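PDB 4DNA: probable glutathione reductase from Sinorhizobium meliloti, which probably catalyses the NADPH-dependent reduction of glutathione disulfide to glutathione, working as a homodimer with one FAD per subunit. Local coordinates for residues G21-A26 / C323-E328; K52-A57 / A86-E91; L169-L174 / D242-A247; I356-A361 / P452-R457; A373-M378 / A443-T448. All blocks are in the same frame, centred on the assembly; numbering follows the deposited sequence.

Contact 1 (G21-A26 / C323-E328)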
# COMPACT_ATOMS: atom_id res chain seq x y z
N GLY A 21 6.73 -11.44 -29.43
CA GLY A 21 7.96 -11.85 -30.10
C GLY A 21 8.85 -12.69 -29.19
O GLY A 21 9.19 -13.83 -29.53
N ARG A 22 9.20 -12.13 -28.03
CA ARG A 22 10.08 -12.80 -27.08
C ARG A 22 9.52 -14.16 -26.77
O ARG A 22 10.22 -15.15 -26.90
CB ARG A 22 10.26 -11.98 -25.80
CG ARG A 22 11.47 -12.36 -24.97
CD ARG A 22 11.50 -11.64 -23.62
NE ARG A 22 10.57 -12.24 -22.67
CZ ARG A 22 9.48 -11.64 -22.19
NH1 ARG A 22 9.19 -10.38 -22.54
NH2 ARG A 22 8.69 -12.29 -21.33
N LEU A 23 8.25 -14.23 -26.38
CA LEU A 23 7.67 -15.53 -26.03
C LEU A 23 7.83 -16.52 -27.17
O LEU A 23 8.39 -17.60 -26.98
CB LEU A 23 6.20 -15.42 -25.62
CG LEU A 23 5.85 -15.02 -24.18
CD1 LEU A 23 4.35 -15.15 -23.97
CD2 LEU A 23 6.60 -15.84 -23.15
N ALA A 24 7.36 -16.13 -28.36
CA ALA A 24 7.34 -17.01 -29.54
C ALA A 24 8.73 -17.47 -30.00
O ALA A 24 8.90 -18.62 -30.39
CB ALA A 24 6.60 -16.35 -30.68
N ALA A 25 9.70 -16.55 -29.95
CA ALA A 25 11.08 -16.87 -30.31
C ALA A 25 11.64 -17.90 -29.35
O ALA A 25 12.30 -18.86 -29.76
CB ALA A 25 11.93 -15.61 -30.31
N ALA A 26 11.36 -17.69 -28.06
CA ALA A 26 11.76 -18.62 -27.00
C ALA A 26 11.10 -20.00 -27.13
O ALA A 26 11.27 -20.86 -26.25
CB ALA A 26 11.50 -18.01 -25.63
N CYS A 323 -2.14 -14.98 -24.07
CA CYS A 323 -3.27 -15.70 -24.62
C CYS A 323 -3.11 -16.00 -26.10
O CYS A 323 -3.53 -17.06 -26.57
CB CYS A 323 -4.58 -14.98 -24.34
SG CYS A 323 -5.00 -15.19 -22.60
N PHE A 324 -2.47 -15.09 -26.84
CA PHE A 324 -2.14 -15.36 -28.23
C PHE A 324 -1.14 -16.53 -28.38
O PHE A 324 -1.42 -17.48 -29.11
CB PHE A 324 -1.61 -14.12 -28.95
CG PHE A 324 -0.79 -14.45 -30.16
CD1 PHE A 324 -1.39 -14.97 -31.30
CD2 PHE A 324 0.60 -14.33 -30.13
CE1 PHE A 324 -0.63 -15.31 -32.40
CE2 PHE A 324 1.36 -14.67 -31.24
CZ PHE A 324 0.75 -15.16 -32.37
N ILE A 325 0.01 -16.45 -27.71
CA ILE A 325 1.00 -17.53 -27.78
C ILE A 325 0.34 -18.88 -27.48
O ILE A 325 0.55 -19.85 -28.20
CB ILE A 325 2.21 -17.26 -26.85
CG1 ILE A 325 3.45 -16.92 -27.69
CG2 ILE A 325 2.54 -18.48 -26.00
CD1 ILE A 325 3.45 -15.54 -28.31
N GLU A 326 -0.47 -18.90 -26.43
CA GLU A 326 -1.23 -20.08 -26.03
C GLU A 326 -2.13 -20.52 -27.18
O GLU A 326 -1.91 -21.59 -27.74
CB GLU A 326 -2.04 -19.77 -24.75
CG GLU A 326 -2.16 -20.91 -23.75
CD GLU A 326 -0.87 -21.22 -23.00
OE1 GLU A 326 -0.05 -20.30 -22.78
OE2 GLU A 326 -0.67 -22.39 -22.61
N THR A 327 -3.11 -19.69 -27.55
CA THR A 327 -4.05 -19.99 -28.63
C THR A 327 -3.34 -20.53 -29.88
O THR A 327 -3.54 -21.67 -30.25
CB THR A 327 -4.93 -18.78 -29.02
OG1 THR A 327 -5.83 -18.46 -27.95
CG2 THR A 327 -5.74 -19.09 -30.28
N GLU A 328 -2.49 -19.71 -30.48
CA GLU A 328 -1.87 -20.03 -31.76
C GLU A 328 -0.79 -21.12 -31.67
O GLU A 328 -0.54 -21.82 -32.66
CB GLU A 328 -1.29 -18.76 -32.40
CG GLU A 328 -0.47 -18.96 -33.67
CD GLU A 328 -1.30 -19.36 -34.89
OE1 GLU A 328 -2.52 -19.09 -34.90
OE2 GLU A 328 -0.74 -19.93 -35.84
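L23 is where helix 15-25 first reaches I325 of helix 314-329, and it does so low on its side chain: L23 CB lies 3.8 Å from I325 CG1 and 3.8 Å from I325 CD1. A chi1 of -82° sets the leucine CG beside its own backbone N, and this carries the CD1 methyl forward to within 4.2 Å of I325 CB. The two side chains pass each other aslant, with the leucine on the more exposed flank of the pair. At A24 the helices come nearest, with CA atoms 6.6 Å apart between A24 and I325. The A24 methyl is 4.0 Å from I325 CD1, and the end of the isoleucine ethyl arm also lies against the backbone at A24 N. Inward of this point A24 and F324 both rest on L8 of strand 6-11, which places the two helices side by side on one face of the parallel sheet of the FAD-binding Rossmann domain; the I325 side chain is about 9 Å from the FAD-binding G16. A25 looks elsewhere, toward A106 of helix 81-106 and V31. Everything that meets across the pair is hydrocarbon apart from one backbone nitrogen, so this contact rests on apolar packing; the small A24 is consistent with the close approach.

Contact 2 (K52-A57 / A86-E91)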
# COMPACT_ATOMS: atom_id res chain seq x y z
N LYS A 52 5.08 7.71 -13.84
CA LYS A 52 5.14 7.42 -12.42
C LYS A 52 6.35 8.09 -11.77
O LYS A 52 6.31 8.46 -10.59
CB LYS A 52 5.11 5.91 -12.18
CG LYS A 52 5.00 5.44 -10.73
CD LYS A 52 3.63 5.69 -10.12
CE LYS A 52 3.54 5.08 -8.72
NZ LYS A 52 3.60 3.59 -8.74
N LEU A 53 7.42 8.27 -12.54
CA LEU A 53 8.60 8.96 -12.04
C LEU A 53 8.28 10.42 -11.76
O LEU A 53 8.58 10.96 -10.69
CB LEU A 53 9.76 8.82 -13.03
CG LEU A 53 10.32 7.40 -13.27
CD1 LEU A 53 11.55 7.44 -14.16
CD2 LEU A 53 10.66 6.67 -11.98
N TYR A 54 7.62 11.05 -12.72
CA TYR A 54 7.24 12.45 -12.61
C TYR A 54 6.28 12.66 -11.46
O TYR A 54 6.29 13.70 -10.80
CB TYR A 54 6.66 12.93 -13.95
CG TYR A 54 7.73 13.27 -14.99
CD1 TYR A 54 8.95 12.58 -15.05
CD2 TYR A 54 7.51 14.28 -15.93
CE1 TYR A 54 9.92 12.90 -16.00
CE2 TYR A 54 8.46 14.60 -16.88
CZ TYR A 54 9.67 13.91 -16.91
OH TYR A 54 10.60 14.25 -17.85
N VAL A 55 5.45 11.65 -11.20
CA VAL A 55 4.59 11.66 -10.03
C VAL A 55 5.46 11.73 -8.79
O VAL A 55 5.22 12.55 -7.90
CB VAL A 55 3.70 10.41 -9.96
CG1 VAL A 55 3.08 10.29 -8.59
CG2 VAL A 55 2.63 10.45 -11.03
N TYR A 56 6.48 10.87 -8.74
CA TYR A 56 7.39 10.83 -7.61
C TYR A 56 8.08 12.18 -7.45
O TYR A 56 8.10 12.76 -6.35
CB TYR A 56 8.43 9.72 -7.77
CG TYR A 56 7.92 8.31 -7.56
CD1 TYR A 56 6.92 8.03 -6.63
CD2 TYR A 56 8.48 7.23 -8.27
CE1 TYR A 56 6.48 6.74 -6.42
CE2 TYR A 56 8.04 5.93 -8.06
CZ TYR A 56 7.04 5.69 -7.13
OH TYR A 56 6.58 4.41 -6.93
N ALA A 57 8.64 12.69 -8.56
CA ALA A 57 9.27 14.00 -8.57
C ALA A 57 8.35 15.04 -7.98
O ALA A 57 8.79 15.88 -7.23
CB ALA A 57 9.65 14.41 -9.97
N ALA A 86 16.48 14.55 -17.65
CA ALA A 86 17.70 13.83 -17.95
C ALA A 86 17.74 12.50 -17.20
O ALA A 86 17.99 11.44 -17.79
CB ALA A 86 18.93 14.67 -17.65
N ALA A 87 17.43 12.56 -15.90
CA ALA A 87 17.37 11.37 -15.06
C ALA A 87 16.40 10.36 -15.66
O ALA A 87 16.62 9.15 -15.59
CB ALA A 87 16.96 11.74 -13.65
N LYS A 88 15.32 10.86 -16.26
CA LYS A 88 14.33 10.01 -16.92
C LYS A 88 14.89 9.33 -18.16
O LYS A 88 14.72 8.12 -18.31
CB LYS A 88 13.07 10.82 -17.23
CG LYS A 88 11.89 10.02 -17.75
CD LYS A 88 11.93 9.92 -19.26
CE LYS A 88 12.02 11.30 -19.88
NZ LYS A 88 12.57 11.23 -21.26
N GLU A 89 15.55 10.07 -19.04
CA GLU A 89 16.09 9.47 -20.24
C GLU A 89 17.08 8.36 -19.93
O GLU A 89 17.12 7.35 -20.63
CB GLU A 89 16.77 10.49 -21.13
CG GLU A 89 15.85 11.21 -22.09
CD GLU A 89 15.14 10.32 -23.10
OE1 GLU A 89 15.78 9.49 -23.79
OE2 GLU A 89 13.91 10.52 -23.24
N GLN A 90 17.86 8.55 -18.87
CA GLN A 90 18.89 7.57 -18.54
C GLN A 90 18.21 6.26 -18.23
O GLN A 90 18.72 5.19 -18.55
CB GLN A 90 19.82 8.03 -17.40
CG GLN A 90 21.04 7.12 -17.23
CD GLN A 90 22.29 7.82 -16.70
OE1 GLN A 90 22.33 8.32 -15.57
NE2 GLN A 90 23.35 7.83 -17.52
N GLU A 91 17.02 6.35 -17.64
CA GLU A 91 16.30 5.17 -17.21
C GLU A 91 15.56 4.49 -18.35
O GLU A 91 15.63 3.27 -18.50
CB GLU A 91 15.34 5.49 -16.07
CG GLU A 91 14.62 4.27 -15.49
CD GLU A 91 15.55 3.11 -15.11
OE1 GLU A 91 16.79 3.29 -14.93
OE2 GLU A 91 15.04 1.98 -14.97
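L53 and Y54 meet K88 where two roughly antiparallel helices of the FAD domain, 48-66 and 81-106, pack against each other with two short strands linking them in the chain. The apolar part belongs to the methylenes of the lysine. Y54 CE1 lies 3.9 Å from K88 CG and 4.0 Å from K88 CB, while L53 adds a looser touch, its CD1 4.4 Å from K88 CG. K88 leaves its helix toward this pair and then doubles back, bent at chi2 (-90°) and again at chi3 (-54°). The stem can thus lie against the tyrosine while the ammonium is led off elsewhere. The polar ends are served outside the two segments: K88 NZ forms a salt bridge with D165, and Y54 OH is hydrogen-bonded to the carbonyl of F164, whose ring also meets the tyrosine edge-to-face. F164 and D165 are neighbours in sequence, so the two polar groups tie both helices to the same short stretch. The dimer supplies a further set of contacts. L53 packs on L382 of the second subunit, and K52, a predicted FAD ligand, gives its NZ to the P440 carbonyl of that subunit. At the far end of the ring the tyrosine oxygen still brushes the lysine chain, Y54 OH standing 3.9 Å from K88 CE.

Contact 3 (L169-L174 / D242-A247); sequences LPESIL and DGRRVA
The carboxylate of E171 and the guanidinium of R244 meet obliquely, their planes 69° apart, and do not form the coplanar, two-pronged pairing. One oxygen meets one nitrogen: E171 OE1 is 3.1 Å from R244 NH2, a salt bridge whose hydrogen bond is weak because the N-H points well off the acceptor, at 122°. The glutamate is extended beyond CG, whereas the arginine bends at chi3 to bring its head round. R244 NH2 has a second anionic partner in D258 OD1, and the other oxygen of D258 takes the backbone N of E171, so this aspartate ties both segments together. Further along, the contact turns apolar. L174, with CG anti to its backbone N (chi1 172°), sends CD2 to 3.9 Å from A247 CB, and both residues are buried. Strand 172-176 belongs to the parallel sheet of the presumed NADPH-binding Rossmann domain, and strand 245-249 is the middle one of a three-stranded antiparallel sheet laid against it. Their touching parts run in nearly the same direction, but the CA atoms of L174 and A247 are 8.7 Å apart, so the meeting is made by side chains. Chemically, it is a greasy inner end closed at the surface by a loosely aligned ion pair, with D258 probably contributing much of the polar hold.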
# COMPACT_ATOMS: atom_id res chain seq x y z
N LEU A 169 10.44 24.22 -18.31
CA LEU A 169 9.26 24.03 -17.50
C LEU A 169 8.35 25.25 -17.61
O LEU A 169 8.76 26.35 -17.26
CB LEU A 169 9.68 23.80 -16.06
CG LEU A 169 8.55 23.68 -15.07
CD1 LEU A 169 8.02 22.25 -15.04
CD2 LEU A 169 9.06 24.11 -13.70
N PRO A 170 7.10 25.05 -18.07
CA PRO A 170 6.18 26.19 -18.16
C PRO A 170 5.92 26.77 -16.78
O PRO A 170 5.94 26.04 -15.78
CB PRO A 170 4.90 25.56 -18.73
CG PRO A 170 4.97 24.13 -18.34
CD PRO A 170 6.43 23.77 -18.38
N GLU A 171 5.71 28.07 -16.74
CA GLU A 171 5.36 28.74 -15.50
C GLU A 171 3.84 28.62 -15.34
O GLU A 171 3.32 28.65 -14.21
CB GLU A 171 5.88 30.18 -15.52
CG GLU A 171 4.99 31.24 -14.86
CD GLU A 171 5.30 32.67 -15.31
OE1 GLU A 171 5.72 32.88 -16.48
OE2 GLU A 171 5.11 33.59 -14.48
N SER A 172 3.13 28.47 -16.46
CA SER A 172 1.70 28.14 -16.45
C SER A 172 1.36 27.11 -17.52
O SER A 172 1.95 27.13 -18.61
CB SER A 172 0.84 29.40 -16.59
OG SER A 172 1.24 30.18 -17.70
N ILE A 173 0.42 26.21 -17.20
CA ILE A 173 -0.15 25.25 -18.16
C ILE A 173 -1.68 25.19 -18.09
O ILE A 173 -2.28 25.35 -17.02
CB ILE A 173 0.43 23.82 -18.00
CG1 ILE A 173 0.24 23.02 -19.29
CG2 ILE A 173 -0.19 23.08 -16.81
CD1 ILE A 173 1.21 21.87 -19.44
N LEU A 174 -2.30 24.96 -19.24
CA LEU A 174 -3.73 24.71 -19.30
C LEU A 174 -3.96 23.38 -19.98
O LEU A 174 -3.58 23.21 -21.14
CB LEU A 174 -4.47 25.82 -20.06
CG LEU A 174 -5.95 25.54 -20.34
CD1 LEU A 174 -6.78 25.73 -19.10
CD2 LEU A 174 -6.48 26.41 -21.47
N ASP A 242 4.56 37.26 -26.85
CA ASP A 242 5.65 36.70 -26.04
C ASP A 242 5.91 35.20 -26.19
O ASP A 242 6.70 34.64 -25.43
CB ASP A 242 5.43 37.04 -24.56
CG ASP A 242 5.27 38.53 -24.32
OD1 ASP A 242 5.86 39.35 -25.06
OD2 ASP A 242 4.53 38.87 -23.38
N GLY A 243 5.26 34.57 -27.16
CA GLY A 243 5.37 33.11 -27.34
C GLY A 243 4.37 32.30 -26.52
O GLY A 243 4.17 31.11 -26.78
N ARG A 244 3.75 32.95 -25.54
CA ARG A 244 2.71 32.33 -24.72
C ARG A 244 1.45 32.04 -25.52
O ARG A 244 1.24 32.61 -26.59
CB ARG A 244 2.38 33.23 -23.52
CG ARG A 244 3.20 32.90 -22.29
CD ARG A 244 2.69 33.62 -21.06
NE ARG A 244 3.44 34.84 -20.80
CZ ARG A 244 4.49 34.92 -19.98
NH1 ARG A 244 5.11 36.08 -19.82
NH2 ARG A 244 4.91 33.85 -19.33
N ARG A 245 0.61 31.14 -25.00
CA ARG A 245 -0.60 30.71 -25.70
C ARG A 245 -1.87 31.27 -25.10
O ARG A 245 -2.12 31.19 -23.89
CB ARG A 245 -0.69 29.18 -25.75
CG ARG A 245 0.20 28.54 -26.80
CD ARG A 245 1.62 28.32 -26.31
NE ARG A 245 2.36 27.47 -27.25
CZ ARG A 245 3.10 27.93 -28.25
NH1 ARG A 245 3.70 27.07 -29.05
NH2 ARG A 245 3.25 29.23 -28.46
N VAL A 246 -2.67 31.87 -25.97
CA VAL A 246 -3.96 32.39 -25.59
C VAL A 246 -5.01 31.40 -26.08
O VAL A 246 -5.07 31.09 -27.27
CB VAL A 246 -4.22 33.77 -26.20
CG1 VAL A 246 -5.50 34.37 -25.63
CG2 VAL A 246 -3.04 34.69 -25.94
N ALA A 247 -5.82 30.90 -25.15
CA ALA A 247 -6.87 29.95 -25.47
C ALA A 247 -8.23 30.57 -25.24
O ALA A 247 -8.47 31.19 -24.21
CB ALA A 247 -6.72 28.71 -24.61

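Contact 4 (I356-A361 / P452-R457)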
# COMPACT_ATOMS: atom_id res chain seq x y z
N ILE A 356 -17.27 -2.39 -9.80
CA ILE A 356 -18.23 -1.46 -10.40
C ILE A 356 -18.64 -0.30 -9.46
O ILE A 356 -18.56 -0.42 -8.24
CB ILE A 356 -19.48 -2.22 -10.87
CG1 ILE A 356 -20.15 -2.95 -9.68
CG2 ILE A 356 -19.11 -3.21 -11.97
CD1 ILE A 356 -21.49 -3.59 -9.96
N THR A 357 -19.08 0.82 -10.04
CA THR A 357 -19.43 2.00 -9.25
C THR A 357 -20.77 1.86 -8.50
O THR A 357 -21.61 1.03 -8.85
CB THR A 357 -19.50 3.29 -10.10
OG1 THR A 357 -20.73 3.33 -10.86
CG2 THR A 357 -18.30 3.41 -11.02
N GLU A 358 -20.98 2.69 -7.48
CA GLU A 358 -22.26 2.71 -6.78
C GLU A 358 -23.44 2.92 -7.72
O GLU A 358 -24.47 2.29 -7.56
CB GLU A 358 -22.28 3.79 -5.71
CG GLU A 358 -23.49 3.67 -4.82
CD GLU A 358 -23.66 4.88 -3.92
OE1 GLU A 358 -22.63 5.47 -3.56
OE2 GLU A 358 -24.82 5.22 -3.58
N GLU A 359 -23.28 3.80 -8.71
CA GLU A 359 -24.31 3.98 -9.71
C GLU A 359 -24.61 2.72 -10.53
O GLU A 359 -25.77 2.46 -10.85
CB GLU A 359 -23.97 5.15 -10.64
CG GLU A 359 -24.88 5.26 -11.86
CD GLU A 359 -24.46 6.37 -12.81
OE1 GLU A 359 -23.43 7.03 -12.53
OE2 GLU A 359 -25.16 6.57 -13.84
N GLU A 360 -23.58 1.95 -10.86
CA GLU A 360 -23.78 0.76 -11.67
C GLU A 360 -24.49 -0.31 -10.86
O GLU A 360 -25.42 -0.97 -11.34
CB GLU A 360 -22.46 0.18 -12.16
CG GLU A 360 -21.51 1.11 -12.92
CD GLU A 360 -20.31 0.34 -13.46
OE1 GLU A 360 -19.15 0.59 -13.01
OE2 GLU A 360 -20.53 -0.55 -14.31
N ALA A 361 -24.03 -0.48 -9.62
CA ALA A 361 -24.54 -1.55 -8.77
C ALA A 361 -25.99 -1.29 -8.42
O ALA A 361 -26.78 -2.23 -8.35
CB ALA A 361 -23.69 -1.68 -7.51
N PRO A 452 -23.52 -1.01 7.54
CA PRO A 452 -23.46 -0.25 6.31
C PRO A 452 -23.71 1.21 6.62
O PRO A 452 -24.32 1.55 7.64
CB PRO A 452 -24.59 -0.84 5.46
CG PRO A 452 -25.04 -2.07 6.16
CD PRO A 452 -24.73 -1.84 7.61
N SER A 453 -23.19 2.07 5.76
CA SER A 453 -23.26 3.48 5.95
C SER A 453 -24.59 3.95 5.40
O SER A 453 -25.12 4.97 5.82
CB SER A 453 -22.10 4.14 5.22
OG SER A 453 -20.90 3.40 5.42
N TYR A 454 -25.11 3.17 4.44
CA TYR A 454 -26.44 3.35 3.84
C TYR A 454 -26.77 2.21 2.89
O TYR A 454 -25.89 1.44 2.52
CB TYR A 454 -26.59 4.70 3.10
CG TYR A 454 -25.57 4.97 2.00
CD1 TYR A 454 -25.79 4.56 0.69
CD2 TYR A 454 -24.41 5.70 2.28
CE1 TYR A 454 -24.85 4.82 -0.31
CE2 TYR A 454 -23.48 5.97 1.29
CZ TYR A 454 -23.70 5.53 0.00
OH TYR A 454 -22.78 5.81 -0.97
N ARG A 455 -28.05 2.12 2.52
CA ARG A 455 -28.55 1.09 1.62
C ARG A 455 -29.21 1.73 0.40
O ARG A 455 -29.71 2.86 0.48
CB ARG A 455 -29.57 0.21 2.34
CG ARG A 455 -28.97 -0.92 3.16
CD ARG A 455 -29.97 -1.48 4.17
NE ARG A 455 -29.45 -2.65 4.88
CZ ARG A 455 -29.20 -2.71 6.20
NH1 ARG A 455 -29.42 -1.67 7.00
NH2 ARG A 455 -28.72 -3.85 6.72
N VAL A 456 -29.20 1.01 -0.71
CA VAL A 456 -29.92 1.42 -1.92
C VAL A 456 -30.81 0.26 -2.35
O VAL A 456 -30.36 -0.87 -2.51
CB VAL A 456 -28.98 1.85 -3.07
CG1 VAL A 456 -29.78 2.34 -4.26
CG2 VAL A 456 -28.02 2.94 -2.62
N ARG A 457 -32.10 0.55 -2.51
CA ARG A 457 -33.09 -0.45 -2.89
C ARG A 457 -33.84 0.08 -4.09
O ARG A 457 -34.31 1.22 -4.09
CB ARG A 457 -34.05 -0.74 -1.72
CG ARG A 457 -35.24 -1.62 -2.09
CD ARG A 457 -35.91 -2.28 -0.89
NE ARG A 457 -35.32 -3.60 -0.63
CZ ARG A 457 -35.71 -4.75 -1.21
NH1 ARG A 457 -36.71 -4.78 -2.09
NH2 ARG A 457 -35.08 -5.88 -0.90
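E358, at the start of helix 358-364, reaches across to Y454 on strand 454-457, which lies between strands 367-375 and 460-461 of the antiparallel sheet that forms the core of the dimerisation domain. This is the tight part. The tyrosine hydroxyl donates to the carboxylate, with Y454 OH 2.6 Å from E358 OE1, and it meets that oxygen from above the carboxylate plane, 45° out of it. The other oxygen lies at the edge of the ring, E358 OE2 being 3.3 Å from Y454 CE1. The side chains come from opposite directions, the glutamate fully extended and the tyrosine with CG between its backbone N and carbonyl carbon (chi1 56°), which turns the ring toward the helix. E358 OE1 is gripped a second time by K392 NZ in a salt bridge that would favour the ionised carboxylate. V456, two residues on, adds a looser touch, its CG2 4.0 Å from E358 OE2. The solvent side is different in kind: R455 and R457 on the strand and E359 on the helix are exposed, and E359 pairs with R363 of its own helix. At the start of the strand, S453 and Y454 both face V370 in a classic beta bulge. The helix start is fixed by a capping box, E360 N lying 3.2 Å from T357 OG1 and T357 N 3.0 Å from E360 OE1.

Contact 5 (A373-M378 / A443-T448); sequences AEFRPM and AEELVT
F375 and E445 meet right beside E444, whose OE2 is gripped twice, by H439 ND1 and by the backbone N of T441. That histidine-glutamate pairing is the familiar one of the disulfide reductase family, with H439 the predicted proton acceptor, and the 443-448 segment, which supplies the glutamate, packs here against the end of strand 367-375 in the antiparallel sheet of the dimerisation domain. The contact itself is made by the neighbouring E445. Its chain bends at chi2 (-67°) and carries its stem aslant across the phenylalanine, E445 CG standing 3.4 Å from F375 CE1 and 3.6 Å from F375 CZ. The carboxyl carbon comes to rest over one face of the ring, and the carboxylate plane is turned 43° from that of the ring. Two residues earlier on the strand, A373 faces the same glutamate and also packs on M449. On its other side the 443-448 segment belongs to the dimer interface, where A443 N is hydrogen-bonded to E414 of the second subunit and L446 packs on L418 of that subunit. The A373 methyl lies close to the first methylene of the glutamate, A373 CB 4.2 Å from E445 CB.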
# COMPACT_ATOMS: atom_id res chain seq x y z
N ALA A 373 -16.00 5.11 4.19
CA ALA A 373 -15.11 5.53 5.25
C ALA A 373 -14.43 6.82 4.83
O ALA A 373 -13.86 6.90 3.75
CB ALA A 373 -14.06 4.46 5.50
N GLU A 374 -14.51 7.84 5.68
CA GLU A 374 -13.87 9.10 5.37
C GLU A 374 -13.05 9.58 6.56
O GLU A 374 -13.58 9.72 7.66
CB GLU A 374 -14.90 10.15 5.00
CG GLU A 374 -14.37 11.21 4.05
CD GLU A 374 -15.38 12.31 3.79
OE1 GLU A 374 -15.98 12.80 4.79
OE2 GLU A 374 -15.58 12.68 2.60
N PHE A 375 -11.76 9.82 6.34
CA PHE A 375 -10.88 10.11 7.45
C PHE A 375 -9.55 10.80 7.12
O PHE A 375 -9.04 10.73 6.00
CB PHE A 375 -10.62 8.83 8.26
CG PHE A 375 -9.86 7.77 7.52
CD1 PHE A 375 -10.52 6.87 6.70
CD2 PHE A 375 -8.48 7.66 7.67
CE1 PHE A 375 -9.81 5.87 6.03
CE2 PHE A 375 -7.78 6.67 7.00
CZ PHE A 375 -8.44 5.78 6.18
N ARG A 376 -9.02 11.46 8.15
CA ARG A 376 -7.78 12.21 8.12
C ARG A 376 -6.67 11.19 8.30
O ARG A 376 -6.61 10.55 9.34
CB ARG A 376 -7.78 13.21 9.28
CG ARG A 376 -6.85 14.41 9.15
CD ARG A 376 -7.42 15.62 9.87
NE ARG A 376 -6.40 16.44 10.52
CZ ARG A 376 -5.72 17.44 9.95
NH1 ARG A 376 -5.94 17.78 8.68
NH2 ARG A 376 -4.81 18.11 10.65
N PRO A 377 -5.81 11.01 7.28
CA PRO A 377 -4.70 10.05 7.38
C PRO A 377 -3.87 10.34 8.62
O PRO A 377 -3.76 11.50 9.02
CB PRO A 377 -3.86 10.32 6.12
CG PRO A 377 -4.79 10.99 5.17
CD PRO A 377 -5.76 11.76 6.00
N MSE A 378 -3.29 9.30 9.22
CA MSE A 378 -2.54 9.45 10.47
C MSE A 378 -1.51 10.56 10.40
O MSE A 378 -1.40 11.36 11.30
CB MSE A 378 -1.84 8.17 10.89
CG MSE A 378 -1.91 8.19 12.41
SE MSE A 378 -0.62 6.97 13.27
CE MSE A 378 -1.99 5.85 14.14
N ALA A 443 -5.77 0.74 5.56
CA ALA A 443 -6.51 -0.44 5.14
C ALA A 443 -7.42 -1.09 6.18
O ALA A 443 -8.36 -1.78 5.80
CB ALA A 443 -5.54 -1.48 4.59
N GLU A 444 -7.17 -0.88 7.46
CA GLU A 444 -8.04 -1.50 8.47
C GLU A 444 -9.46 -0.92 8.50
O GLU A 444 -10.38 -1.54 9.07
CB GLU A 444 -7.43 -1.42 9.86
CG GLU A 444 -7.04 -0.03 10.29
CD GLU A 444 -6.47 -0.03 11.68
OE1 GLU A 444 -7.05 -0.73 12.54
OE2 GLU A 444 -5.45 0.65 11.92
N GLU A 445 -9.65 0.24 7.89
CA GLU A 445 -10.99 0.82 7.79
C GLU A 445 -11.92 -0.01 6.89
O GLU A 445 -13.14 0.07 7.02
CB GLU A 445 -10.94 2.27 7.30
CG GLU A 445 -10.01 3.17 8.10
CD GLU A 445 -10.48 3.39 9.51
OE1 GLU A 445 -11.70 3.20 9.75
OE2 GLU A 445 -9.64 3.76 10.36
N LEU A 446 -11.33 -0.80 5.98
CA LEU A 446 -12.11 -1.68 5.11
C LEU A 446 -12.61 -2.92 5.86
O LEU A 446 -13.60 -3.53 5.45
CB LEU A 446 -11.31 -2.10 3.88
CG LEU A 446 -10.92 -1.08 2.81
CD1 LEU A 446 -9.62 -1.51 2.16
CD2 LEU A 446 -12.00 -0.94 1.76
N VAL A 447 -11.95 -3.29 6.95
CA VAL A 447 -12.32 -4.53 7.65
C VAL A 447 -13.09 -4.35 8.96
O VAL A 447 -13.42 -5.34 9.62
CB VAL A 447 -11.13 -5.50 7.85
CG1 VAL A 447 -10.48 -5.82 6.52
CG2 VAL A 447 -10.11 -4.96 8.84
N THR A 448 -13.42 -3.12 9.33
CA THR A 448 -14.19 -2.93 10.56
C THR A 448 -15.53 -2.20 10.41
O THR A 448 -16.17 -1.89 11.42
CB THR A 448 -13.37 -2.25 11.67
OG1 THR A 448 -12.91 -0.98 11.21
CG2 THR A 448 -12.17 -3.09 12.06

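Contacts 1, 2 and 3 belong to the nucleotide-binding part of the chain, contacts 4 and 5 to the dimerisation part. Contact 1 lies in the same domain as the FAD, the I325 side chain about 13 Å from it, and the Y54 side chain of contact 2 lies about 10 Å from it. Contact 3 lies nearest contact 2, about 8 Å between nearest atoms, but across the chain's centre from contact 1, about 47 Å between centres. Contacts 4 and 5 share one sheet through the adjacent strands 367-375 and 454-457, their centres about 19 Å apart. Contacts 2 and 5 both touch the second subunit, and the side chain of E445 is about 7 Å from that of H439.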